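Local coordinates for protein glycerol kinase, putative (Plasmodium falciparum, PDB 2W40) that probably transfers a phosphate group from ATP to glycerol, yielding sn-glycerol 3-phosphate, at residues C[191-195]-C[196-200]; C[202-205]-C[206-210]. All blocks are in the same frame, centred on the assembly; numbering follows the deposited sequence.

How the contacts relate
Both contacts are local and follow each other along the chain in the N-terminal FGGY domain, away from the nucleotide-binding residues. Contact 1 is a hairpin-like turn between helices 184-187 and 202-207; contact 2 is the latter helix and its C-terminal end. Each mixes buried with exposed residues, the latter N196, T197 and Q199 in contact 1 and E202, K203 and K206 in contact 2. Both have backbone bonds and apolar packing; contact 1 adds a side-chain acceptor, D194 OD1, whereas contact 2 uses helical and Schellman backbone bonds. They meet by packing: L192 on F208 and I210, and the methyl of M204 against the backbone O of L191.

Contact 1: residues C[191-195]-C[196-200]; sequences LLMDI and NTLQW
The indole of W200 presents its edge to L192, whose backbone O lies near the ring plane, while CE3 also sits 3.9 Å from L192 CB. The ring nitrogen NE1 is held elsewhere, by the carbonyl of P217. The second flat group, the carboxylate of D194, carries the turn. With CG opposite the backbone N (chi1 -175°) and the carboxylate twisted at chi2 (-46°), OD1 comes within bonding distance of the N-H groups of N196 and T197. N196 N meets D194 OD1 almost in line with its C-O bond at 2.9 Å, whereas T197 N reaches the same oxygen from above the carboxylate plane at 3.0 Å. A water 2.6 Å from D194 OD1 also accepts from N196 ND2, an amide nitrogen further bonded to Y284. The backbones close the loop through D194 N to Q199 O (2.9 Å, nearly straight at 171°) and L198 N to D194 O (2.8 Å). Buried M193 runs alongside the partly exposed L198, CE of M193 touching CD2 of L198 at 3.8 Å, and both pack on I293 of strand 290-295. The D194 side chain thus forms an Asx turn within a tight hairpin-like reversal that has a single bridge, M193 to W200.

Contact 2: residues C[202-205]-C[206-210]; sequences EKMC and KIFNI
The M204 side chain starts with CG opposite its carbonyl carbon and then folds twice, at chi2 (-48°) and chi3 (-51°), so that its methyl group turns along the helix toward I207 and F208. M204 CE comes to rest 3.6 Å from F208 CE2 and 3.7 Å from I207 CD1, M204 lying alongside each of them and pointing the same way. I207 also lies against the phenyl ring: its CG2 sits over the ring centre, 3.9 Å above the plane. On the neighbouring flank of the helix, CB of C205 approaches CB of I210 at 4.0 Å, joining the body of the helix to the residue that follows its end.

The backbone explains this spacing. K206 N, I207 N and F208 N donate to the carbonyls of E202, K203 and M204 in ordinary alpha-helical fashion, the last at 3.1 Å between F208 N and M204 O. F208 is the first residue to leave helical angles, and N209 then takes a positive phi of 66°. The chain consequently wraps back on the last turn: I210 N reaches C205 O at 2.9 Å, and N209 N bonds to K206 O at 3.1 Å. This pair defines a Schellman motif, and it brings I210 over C205.

At the other end M204 N is bonded to the D201 carboxylate. The apolar side faces two helices: M204 and I207 pack on helix 123-130, while F208 packs on helix 140-149 and meets F141 edge-to-face. C205 rests against M213 and L216 of the loop that follows, before strand 218-220.

Contact 1: residues C[191-195]-C[196-200]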
ATOM      1  N   LEU C 191      27.285 -15.340  13.808  1.00  9.72           N
ATOM      2  CA  LEU C 191      27.606 -16.361  12.794  1.00  9.77           C
ATOM      3  C   LEU C 191      29.109 -16.744  12.873  1.00  7.27           C
ATOM      4  O   LEU C 191      29.631 -17.395  11.983  1.00  8.50           O
ATOM      5  CB  LEU C 191      27.185 -15.967  11.395  1.00  8.81           C
ATOM      6  CG  LEU C 191      26.051 -16.726  10.740  1.00 10.44           C
ATOM      7  CD1 LEU C 191      25.471 -16.047   9.438  1.00 10.09           C
ATOM      8  CD2 LEU C 191      26.523 -18.061  10.490  1.00 11.21           C
ATOM      9  N   LEU C 192      29.803 -16.237  13.944  1.00  7.78           N
ATOM     10  CA  LEU C 192      31.232 -16.473  14.175  1.00  7.79           C
ATOM     11  C   LEU C 192      31.557 -17.380  15.375  1.00  7.20           C
ATOM     12  O   LEU C 192      32.736 -17.744  15.541  1.00  9.26           O
ATOM     13  CB  LEU C 192      32.030 -15.194  14.309  1.00  8.91           C
ATOM     14  CG  LEU C 192      31.819 -14.201  13.209  1.00  9.58           C
ATOM     15  CD1 LEU C 192      32.550 -12.923  13.648  1.00 10.77           C
ATOM     16  CD2 LEU C 192      32.299 -14.774  11.866  1.00  8.66           C
ATOM     17  N   MET C 193      30.557 -17.658  16.248  1.00  8.65           N
ATOM     18  CA  MET C 193      30.829 -18.412  17.444  1.00  7.89           C
ATOM     19  C   MET C 193      30.403 -19.875  17.224  1.00  7.56           C
ATOM     20  O   MET C 193      29.337 -20.110  16.658  1.00  8.06           O
ATOM     21  CB  MET C 193      30.014 -17.849  18.587  1.00  7.54           C
ATOM     22  CG  MET C 193      30.442 -18.401  19.939  1.00  8.68           C
ATOM     23  SD  MET C 193      29.337 -17.961  21.310  1.00 10.73           S
ATOM     24  CE  MET C 193      27.978 -19.168  21.071  1.00  8.03           C
ATOM     25  N   ASP C 194      31.160 -20.802  17.791  1.00  8.55           N
ATOM     26  CA  ASP C 194      30.828 -22.221  17.886  1.00  9.68           C
ATOM     27  C   ASP C 194      29.739 -22.345  18.974  1.00  8.33           C
ATOM     28  O   ASP C 194      29.991 -22.002  20.151  1.00  9.76           O
ATOM     29  CB  ASP C 194      32.036 -23.027  18.238  1.00 10.74           C
ATOM     30  CG  ASP C 194      31.724 -24.564  18.230  1.00  8.67           C
ATOM     31  OD1 ASP C 194      30.701 -25.008  18.785  1.00 12.52           O
ATOM     32  OD2 ASP C 194      32.583 -25.336  17.690  1.00 12.52           O
ATOM     33  N   ILE C 195      28.530 -22.699  18.551  1.00  9.67           N
ATOM     34  CA  ILE C 195      27.366 -22.740  19.483  1.00 10.04           C
ATOM     35  C   ILE C 195      27.478 -23.740  20.649  1.00 10.44           C
ATOM     36  O   ILE C 195      26.817 -23.586  21.664  1.00 10.51           O
ATOM     37  CB  ILE C 195      26.076 -23.018  18.658  1.00 10.08           C
ATOM     38  CG1 ILE C 195      24.768 -22.682  19.412  1.00 11.72           C
ATOM     39  CG2 ILE C 195      25.935 -24.418  18.157  1.00 13.79           C
ATOM     40  CD1 ILE C 195      24.687 -21.269  19.879  1.00 11.86           C
ATOM     41  N   ASN C 196      28.288 -24.801  20.441  1.00  9.15           N
ATOM     42  CA  ASN C 196      28.564 -25.839  21.447  1.00 10.58           C
ATOM     43  C   ASN C 196      29.737 -25.470  22.365  1.00 10.07           C
ATOM     44  O   ASN C 196      29.652 -25.637  23.575  1.00 13.06           O
ATOM     45  CB  ASN C 196      28.790 -27.192  20.801  1.00 11.58           C
ATOM     46  CG  ASN C 196      27.551 -27.769  20.282  1.00 12.87           C
ATOM     47  OD1 ASN C 196      26.693 -28.204  21.080  1.00 20.10           O
ATOM     48  ND2 ASN C 196      27.365 -27.730  18.971  1.00 15.33           N
ATOM     49  N   THR C 197      30.826 -24.932  21.819  1.00 10.52           N
ATOM     50  CA  THR C 197      32.001 -24.660  22.629  1.00 11.29           C
ATOM     51  C   THR C 197      32.050 -23.219  23.223  1.00 10.16           C
ATOM     52  O   THR C 197      32.892 -22.925  24.103  1.00 13.04           O
ATOM     53  CB  THR C 197      33.271 -24.876  21.874  1.00 11.47           C
ATOM     54  OG1 THR C 197      33.395 -23.812  20.907  1.00 11.46           O
ATOM     55  CG2 THR C 197      33.327 -26.220  21.186  1.00 17.05           C
ATOM     56  N   LEU C 198      31.209 -22.311  22.676  1.00 10.15           N
ATOM     57  CA  LEU C 198      31.133 -20.974  23.148  1.00  9.98           C
ATOM     58  C   LEU C 198      32.391 -20.176  22.893  1.00  9.91           C
ATOM     59  O   LEU C 198      32.702 -19.203  23.610  1.00 11.67           O
ATOM     60  CB  LEU C 198      30.729 -20.874  24.602  1.00 10.22           C
ATOM     61  CG  LEU C 198      29.440 -21.634  24.996  1.00 12.71           C
ATOM     62  CD1 LEU C 198      29.096 -21.439  26.491  1.00 14.11           C
ATOM     63  CD2 LEU C 198      28.267 -21.420  24.133  1.00 12.81           C
ATOM     64  N   GLN C 199      33.130 -20.591  21.855  1.00 10.01           N
ATOM     65  CA  GLN C 199      34.306 -19.837  21.419  1.00  9.85           C
ATOM     66  C   GLN C 199      34.220 -19.320  20.004  1.00  8.33           C
ATOM     67  O   GLN C 199      33.531 -19.873  19.197  1.00  8.75           O
ATOM     68  CB  GLN C 199      35.478 -20.805  21.436  1.00 11.45           C
ATOM     69  CG  GLN C 199      35.741 -21.563  22.779  1.00 12.24           C
ATOM     70  CD  GLN C 199      36.205 -20.682  23.881  1.00 18.12           C
ATOM     71  OE1 GLN C 199      36.740 -19.577  23.642  1.00 20.98           O
ATOM     72  NE2 GLN C 199      35.995 -21.122  25.126  1.00 21.57           N
ATOM     73  N   TRP C 200      34.880 -18.233  19.709  1.00  9.03           N
ATOM     74  CA  TRP C 200      35.021 -17.762  18.319  1.00  8.09           C
ATOM     75  C   TRP C 200      35.611 -18.899  17.507  1.00  8.12           C
ATOM     76  O   TRP C 200      36.573 -19.564  17.968  1.00 11.91           O
ATOM     77  CB  TRP C 200      35.913 -16.555  18.247  1.00  7.81           C
ATOM     78  CG  TRP C 200      35.461 -15.346  19.022  1.00  8.47           C
ATOM     79  CD1 TRP C 200      36.136 -14.742  20.005  1.00  8.87           C
ATOM     80  CD2 TRP C 200      34.219 -14.655  18.895  1.00  7.56           C
ATOM     81  NE1 TRP C 200      35.447 -13.655  20.502  1.00  8.69           N
ATOM     82  CE2 TRP C 200      34.270 -13.552  19.817  1.00  8.95           C
ATOM     83  CE3 TRP C 200      33.101 -14.776  18.040  1.00  8.29           C
ATOM     84  CZ2 TRP C 200      33.216 -12.634  19.954  1.00  8.47           C
ATOM     85  CZ3 TRP C 200      32.049 -13.870  18.181  1.00  8.07           C
ATOM     86  CH2 TRP C 200      32.140 -12.765  19.120  1.00 10.77           C
TER
HETATM   87  O   HOH W   1      29.204 -26.527  17.243  1.00 20.51           O

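Contact 2: residues C[202-205]-C[206-210]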
ATOM      1  N   GLU C 202      37.511 -20.410  14.281  1.00 13.05           N
ATOM      2  CA  GLU C 202      38.500 -20.040  13.268  1.00 13.54           C
ATOM      3  C   GLU C 202      38.005 -20.228  11.833  1.00 12.80           C
ATOM      4  O   GLU C 202      38.192 -19.365  10.979  1.00 11.46           O
ATOM      5  CB  GLU C 202      39.847 -20.777  13.503  1.00 14.99           C
ATOM      6  CG  GLU C 202      40.963 -20.212  12.627  1.00 19.36           C
ATOM      7  CD  GLU C 202      42.313 -20.896  12.828  1.00 23.28           C
ATOM      8  OE1 GLU C 202      42.506 -21.538  13.895  1.00 29.25           O
ATOM      9  OE2 GLU C 202      43.136 -20.772  11.879  1.00 36.06           O
ATOM     10  N   LYS C 203      37.291 -21.336  11.604  1.00 12.20           N
ATOM     11  CA  LYS C 203      36.774 -21.636  10.292  1.00 13.44           C
ATOM     12  C   LYS C 203      35.737 -20.608   9.849  1.00 10.98           C
ATOM     13  O   LYS C 203      35.735 -20.089   8.729  1.00 10.89           O
ATOM     14  CB  LYS C 203      36.180 -23.053  10.280  1.00 15.39           C
ATOM     15  CG  LYS C 203      37.146 -24.235  10.376  1.00 19.06           C
ATOM     16  CD  LYS C 203      36.497 -25.608  10.024  1.00 22.26           C
ATOM     17  CE  LYS C 203      37.416 -26.726  10.537  1.00 29.03           C
ATOM     18  NZ  LYS C 203      37.591 -26.602  12.044  1.00 33.85           N
ATOM     19  N   MET C 204      34.779 -20.256  10.733  1.00 10.24           N
ATOM     20  CA  MET C 204      33.846 -19.234  10.382  1.00  9.51           C
ATOM     21  C   MET C 204      34.545 -17.894  10.107  1.00 10.25           C
ATOM     22  O   MET C 204      34.143 -17.130   9.209  1.00 10.16           O
ATOM     23  CB  MET C 204      32.835 -19.040  11.506  1.00  9.66           C
ATOM     24  CG  MET C 204      31.925 -20.254  11.826  1.00  8.78           C
ATOM     25  SD  MET C 204      31.152 -21.025  10.376  1.00 12.16           S
ATOM     26  CE  MET C 204      30.406 -19.639   9.499  1.00  8.96           C
ATOM     27  N   CYS C 205      35.505 -17.541  10.949  1.00  9.41           N
ATOM     28  CA  CYS C 205      36.250 -16.288  10.731  1.00 10.31           C
ATOM     29  C   CYS C 205      36.904 -16.253   9.362  1.00 10.43           C
ATOM     30  O   CYS C 205      36.894 -15.254   8.691  1.00 11.87           O
ATOM     31  CB  CYS C 205      37.238 -16.055  11.865  1.00 11.05           C
ATOM     32  SG  CYS C 205      36.368 -15.540  13.440  1.00 13.69           S
ATOM     33  N   LYS C 206      37.444 -17.395   8.954  1.00 13.56           N
ATOM     34  CA  LYS C 206      38.086 -17.519   7.618  1.00 14.19           C
ATOM     35  C   LYS C 206      37.103 -17.311   6.509  1.00 12.48           C
ATOM     36  O   LYS C 206      37.361 -16.537   5.558  1.00 14.65           O
ATOM     37  CB  LYS C 206      38.841 -18.873   7.473  1.00 16.17           C
ATOM     38  CG  LYS C 206      39.499 -19.065   6.138  1.00 18.96           C
ATOM     39  CD  LYS C 206      40.138 -20.484   5.972  1.00 21.62           C
ATOM     40  CE  LYS C 206      40.975 -20.647   4.640  1.00 27.00           C
ATOM     41  NZ  LYS C 206      41.926 -19.478   4.460  1.00 32.75           N
ATOM     42  N   ILE C 207      35.906 -17.876   6.652  1.00  9.77           N
ATOM     43  CA  ILE C 207      34.891 -17.696   5.649  1.00  9.72           C
ATOM     44  C   ILE C 207      34.604 -16.220   5.483  1.00 10.41           C
ATOM     45  O   ILE C 207      34.524 -15.737   4.348  1.00 10.87           O
ATOM     46  CB  ILE C 207      33.553 -18.465   6.057  1.00  9.91           C
ATOM     47  CG1 ILE C 207      33.737 -19.993   6.012  1.00 11.92           C
ATOM     48  CG2 ILE C 207      32.370 -18.017   5.185  1.00  8.83           C
ATOM     49  CD1 ILE C 207      32.489 -20.801   6.641  1.00 14.47           C
ATOM     50  N   PHE C 208      34.520 -15.498   6.616  1.00  9.68           N
ATOM     51  CA  PHE C 208      34.100 -14.135   6.567  1.00 10.83           C
ATOM     52  C   PHE C 208      35.228 -13.116   6.425  1.00 11.73           C
ATOM     53  O   PHE C 208      35.024 -11.915   6.612  1.00  9.88           O
ATOM     54  CB  PHE C 208      33.156 -13.867   7.716  1.00 10.06           C
ATOM     55  CG  PHE C 208      31.814 -14.551   7.521  1.00  7.26           C
ATOM     56  CD1 PHE C 208      30.946 -14.136   6.520  1.00  6.66           C
ATOM     57  CD2 PHE C 208      31.446 -15.664   8.313  1.00 10.21           C
ATOM     58  CE1 PHE C 208      29.735 -14.817   6.280  1.00  8.34           C
ATOM     59  CE2 PHE C 208      30.241 -16.323   8.096  1.00 10.31           C
ATOM     60  CZ  PHE C 208      29.390 -15.912   7.101  1.00  8.09           C
ATOM     61  N   ASN C 209      36.422 -13.610   6.147  1.00 11.87           N
ATOM     62  CA  ASN C 209      37.664 -12.792   5.894  1.00 11.70           C
ATOM     63  C   ASN C 209      38.160 -12.020   7.091  1.00 11.57           C
ATOM     64  O   ASN C 209      38.865 -10.937   6.991  1.00 12.99           O
ATOM     65  CB  ASN C 209      37.381 -11.752   4.782  1.00 12.68           C
ATOM     66  CG  ASN C 209      37.106 -12.316   3.411  1.00 16.81           C
ATOM     67  OD1 ASN C 209      36.651 -13.461   3.176  1.00 23.72           O
ATOM     68  ND2 ASN C 209      37.330 -11.459   2.454  1.00 20.16           N
ATOM     69  N   ILE C 210      37.859 -12.563   8.267  1.00 12.20           N
ATOM     70  CA  ILE C 210      38.354 -12.010   9.511  1.00 12.42           C
ATOM     71  C   ILE C 210      39.682 -12.681   9.757  1.00 14.58           C
ATOM     72  O   ILE C 210      39.710 -13.754  10.356  1.00 15.14           O
ATOM     73  CB  ILE C 210      37.394 -12.212  10.692  1.00 13.65           C
ATOM     74  CG1 ILE C 210      36.059 -11.507  10.377  1.00 10.16           C
ATOM     75  CG2 ILE C 210      38.055 -11.771  11.984  1.00 13.81           C
ATOM     76  CD1 ILE C 210      34.937 -11.915  11.226  1.00 10.98           C
TER